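PDB 5ZDI: protein secretion chaperonin CsaA from Picrophilus torridus, which probably binds tRNA through an OB-type tRNA-binding domain and is thought to act as a chaperone in protein secretion. Local coordinates for residues A86-D90 / G91-L95. Residues are numbered along the deposited sequence; the frame is centred on the assembly and turned at random.
Sequences AITGD and GVKLL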
ATOM      1  N   ALA A  86       1.395   7.945   0.827  1.00 14.77           N
ATOM      2  CA  ALA A  86       2.716   8.311   1.265  1.00 15.28           C
ATOM      3  C   ALA A  86       2.743   9.779   1.658  1.00 16.79           C
ATOM      4  O   ALA A  86       2.200  10.624   0.983  1.00 15.44           O
ATOM      5  CB  ALA A  86       3.699   8.031   0.187  1.00 13.41           C
ATOM      6  N   ILE A  87       3.441  10.080   2.738  1.00 17.75           N
ATOM      7  CA  ILE A  87       3.660  11.506   3.149  1.00 18.78           C
ATOM      8  C   ILE A  87       4.910  11.990   2.494  1.00 17.27           C
ATOM      9  O   ILE A  87       6.010  11.459   2.717  1.00 20.10           O
ATOM     10  CB  ILE A  87       3.852  11.559   4.678  1.00 21.65           C
ATOM     11  CG1 ILE A  87       2.595  10.947   5.384  1.00 24.02           C
ATOM     12  CG2 ILE A  87       4.115  12.971   5.146  1.00 23.11           C
ATOM     13  CD1 ILE A  87       2.712  10.802   6.871  1.00 29.22           C
ATOM     14  N   THR A  88       4.735  12.909   1.589  1.00 18.62           N
ATOM     15  CA  THR A  88       5.849  13.312   0.732  1.00 20.53           C
ATOM     16  C   THR A  88       6.089  14.797   0.924  1.00 22.93           C
ATOM     17  O   THR A  88       5.264  15.496   1.488  1.00 23.18           O
ATOM     18  CB  THR A  88       5.602  13.079  -0.761  1.00 21.44           C
ATOM     19  OG1 THR A  88       4.750  14.115  -1.287  1.00 22.51           O
ATOM     20  CG2 THR A  88       5.016  11.657  -0.991  1.00 20.77           C
ATOM     21  N   GLY A  89       7.167  15.264   0.310  1.00 26.26           N
ATOM     22  CA  GLY A  89       7.470  16.702   0.289  1.00 31.49           C
ATOM     23  C   GLY A  89       6.445  17.519  -0.497  1.00 36.04           C
ATOM     24  O   GLY A  89       6.361  18.734  -0.310  1.00 35.24           O
ATOM     25  N   ASP A  90       5.646  16.868  -1.347  1.00 32.28           N
ATOM     26  CA  ASP A  90       4.557  17.519  -2.121  1.00 32.94           C
ATOM     27  C   ASP A  90       3.120  17.109  -1.591  1.00 30.96           C
ATOM     28  O   ASP A  90       2.174  17.075  -2.363  1.00 37.32           O
ATOM     29  CB  ASP A  90       4.813  17.187  -3.613  1.00 34.49           C
ATOM     30  CG  ASP A  90       3.911  17.980  -4.615  1.00 50.17           C
ATOM     31  OD1 ASP A  90       3.678  19.191  -4.352  1.00 54.11           O
ATOM     32  OD2 ASP A  90       3.442  17.396  -5.671  1.00 42.34           O
ATOM     33  N   GLY A  91       2.956  16.876  -0.275  1.00 25.85           N
ATOM     34  CA  GLY A  91       1.732  16.347   0.269  1.00 24.79           C
ATOM     35  C   GLY A  91       1.540  14.808   0.164  1.00 21.65           C
ATOM     36  O   GLY A  91       2.447  14.056  -0.241  1.00 22.34           O
ATOM     37  N   VAL A  92       0.352  14.402   0.543  1.00 19.40           N
ATOM     38  CA  VAL A  92      -0.025  13.018   0.556  1.00 18.93           C
ATOM     39  C   VAL A  92      -0.204  12.552  -0.897  1.00 20.43           C
ATOM     40  O   VAL A  92      -0.979  13.100  -1.631  1.00 21.25           O
ATOM     41  CB  VAL A  92      -1.278  12.804   1.371  1.00 21.67           C
ATOM     42  CG1 VAL A  92      -1.753  11.338   1.314  1.00 21.90           C
ATOM     43  CG2 VAL A  92      -1.026  13.166   2.856  1.00 22.31           C
ATOM     44  N   LYS A  93       0.442  11.430  -1.248  1.00 15.88           N
ATOM     45  CA  LYS A  93       0.320  10.849  -2.579  1.00 16.22           C
ATOM     46  C   LYS A  93      -0.259   9.451  -2.387  1.00 15.92           C
ATOM     47  O   LYS A  93       0.386   8.554  -1.811  1.00 16.06           O
ATOM     48  CB  LYS A  93       1.671  10.767  -3.235  1.00 16.92           C
ATOM     49  CG  LYS A  93       2.277  12.124  -3.511  1.00 17.39           C
ATOM     50  CD  LYS A  93       1.615  12.834  -4.721  1.00 22.09           C
ATOM     51  CE  LYS A  93       2.350  14.136  -4.979  1.00 23.22           C
ATOM     52  NZ  LYS A  93       1.776  14.902  -6.064  1.00 29.89           N
ATOM     53  N   LEU A  94      -1.458   9.268  -2.899  1.00 15.49           N
ATOM     54  CA  LEU A  94      -2.140   7.967  -2.809  1.00 14.90           C
ATOM     55  C   LEU A  94      -1.311   6.817  -3.359  1.00 14.39           C
ATOM     56  O   LEU A  94      -0.643   6.928  -4.410  1.00 16.47           O
ATOM     57  CB  LEU A  94      -3.483   7.958  -3.538  1.00 15.71           C
ATOM     58  CG  LEU A  94      -4.498   8.930  -2.889  1.00 17.53           C
ATOM     59  CD1 LEU A  94      -5.674   9.123  -3.845  1.00 22.47           C
ATOM     60  CD2 LEU A  94      -4.897   8.439  -1.477  1.00 17.46           C
ATOM     61  N   LEU A  95      -1.531   5.660  -2.754  1.00 14.60           N
ATOM     62  CA  LEU A  95      -1.120   4.388  -3.281  1.00 14.05           C
ATOM     63  C   LEU A  95      -2.137   3.874  -4.278  1.00 14.66           C
ATOM     64  O   LEU A  95      -3.385   4.037  -4.048  1.00 15.40           O
ATOM     65  CB  LEU A  95      -0.994   3.369  -2.154  1.00 14.15           C
ATOM     66  CG  LEU A  95      -0.076   3.672  -1.017  1.00 15.44           C
ATOM     67  CD1 LEU A  95       0.238   2.395  -0.221  1.00 17.88           C
ATOM     68  CD2 LEU A  95       1.196   4.327  -1.378  1.00 18.98           C
TER
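Thr88 OG1 donates to Gly91 O over 2.5 Å, in the carbonyl plane and on a lone pair. Thr88 OG1 also accepts from Asp90 N at 2.9 Å, an ST turn, so one oxygen ties the bend to the strand that leaves it. With chi1 at 78°, OG1 sits between its own N and carbonyl carbon, where it can serve both partners, while Thr88 CG2 lies 3.8 Å from Lys93 CG. Gly91 O takes a second bond, from Thr88 N, which comes from well above the carbonyl plane. A valine in place of Thr88 would probably leave Asp90 N without this acceptor and Gly91 O with one grip fewer, loosening the turn.

Lys93 bends at chi2 (-75°) and then runs extended across Thr88 at roughly a right angle, bringing NZ to Asp90 OD2 at 3.0 Å; in this salt bridge NZ approaches OD2 from above the carboxylate plane. NZ also hydrogen-bonds a glycerol, probably from the crystallisation liquor.

These residues sit at the end of a beta hairpin whose two-residue loop, Gly89-Asp90, forms a type I turn from Thr88 to Gly91 between strands 77-88 and 91-97 of the OB-fold domain. Gly91, at phi 81°, takes backbone angles that would jam a CB against Asp90 O, and its N returns a weak bond to Thr88 O. Farther along, Ala86 and Lys93 form a hydrogen-bonded pair: Ala86 N to Lys93 O is 2.9 Å and Lys93 N to Ala86 O 3.0 Å. Val92 CA adds a C-H...O contact to Ala86 O.

Outside the hairpin, Asn52 ND2 donates a hydrogen bond to Val92 O, and Leu94 N donates one to Tyr53 OH. At Leu95 the sheet continues into an antiparallel strand of the second subunit.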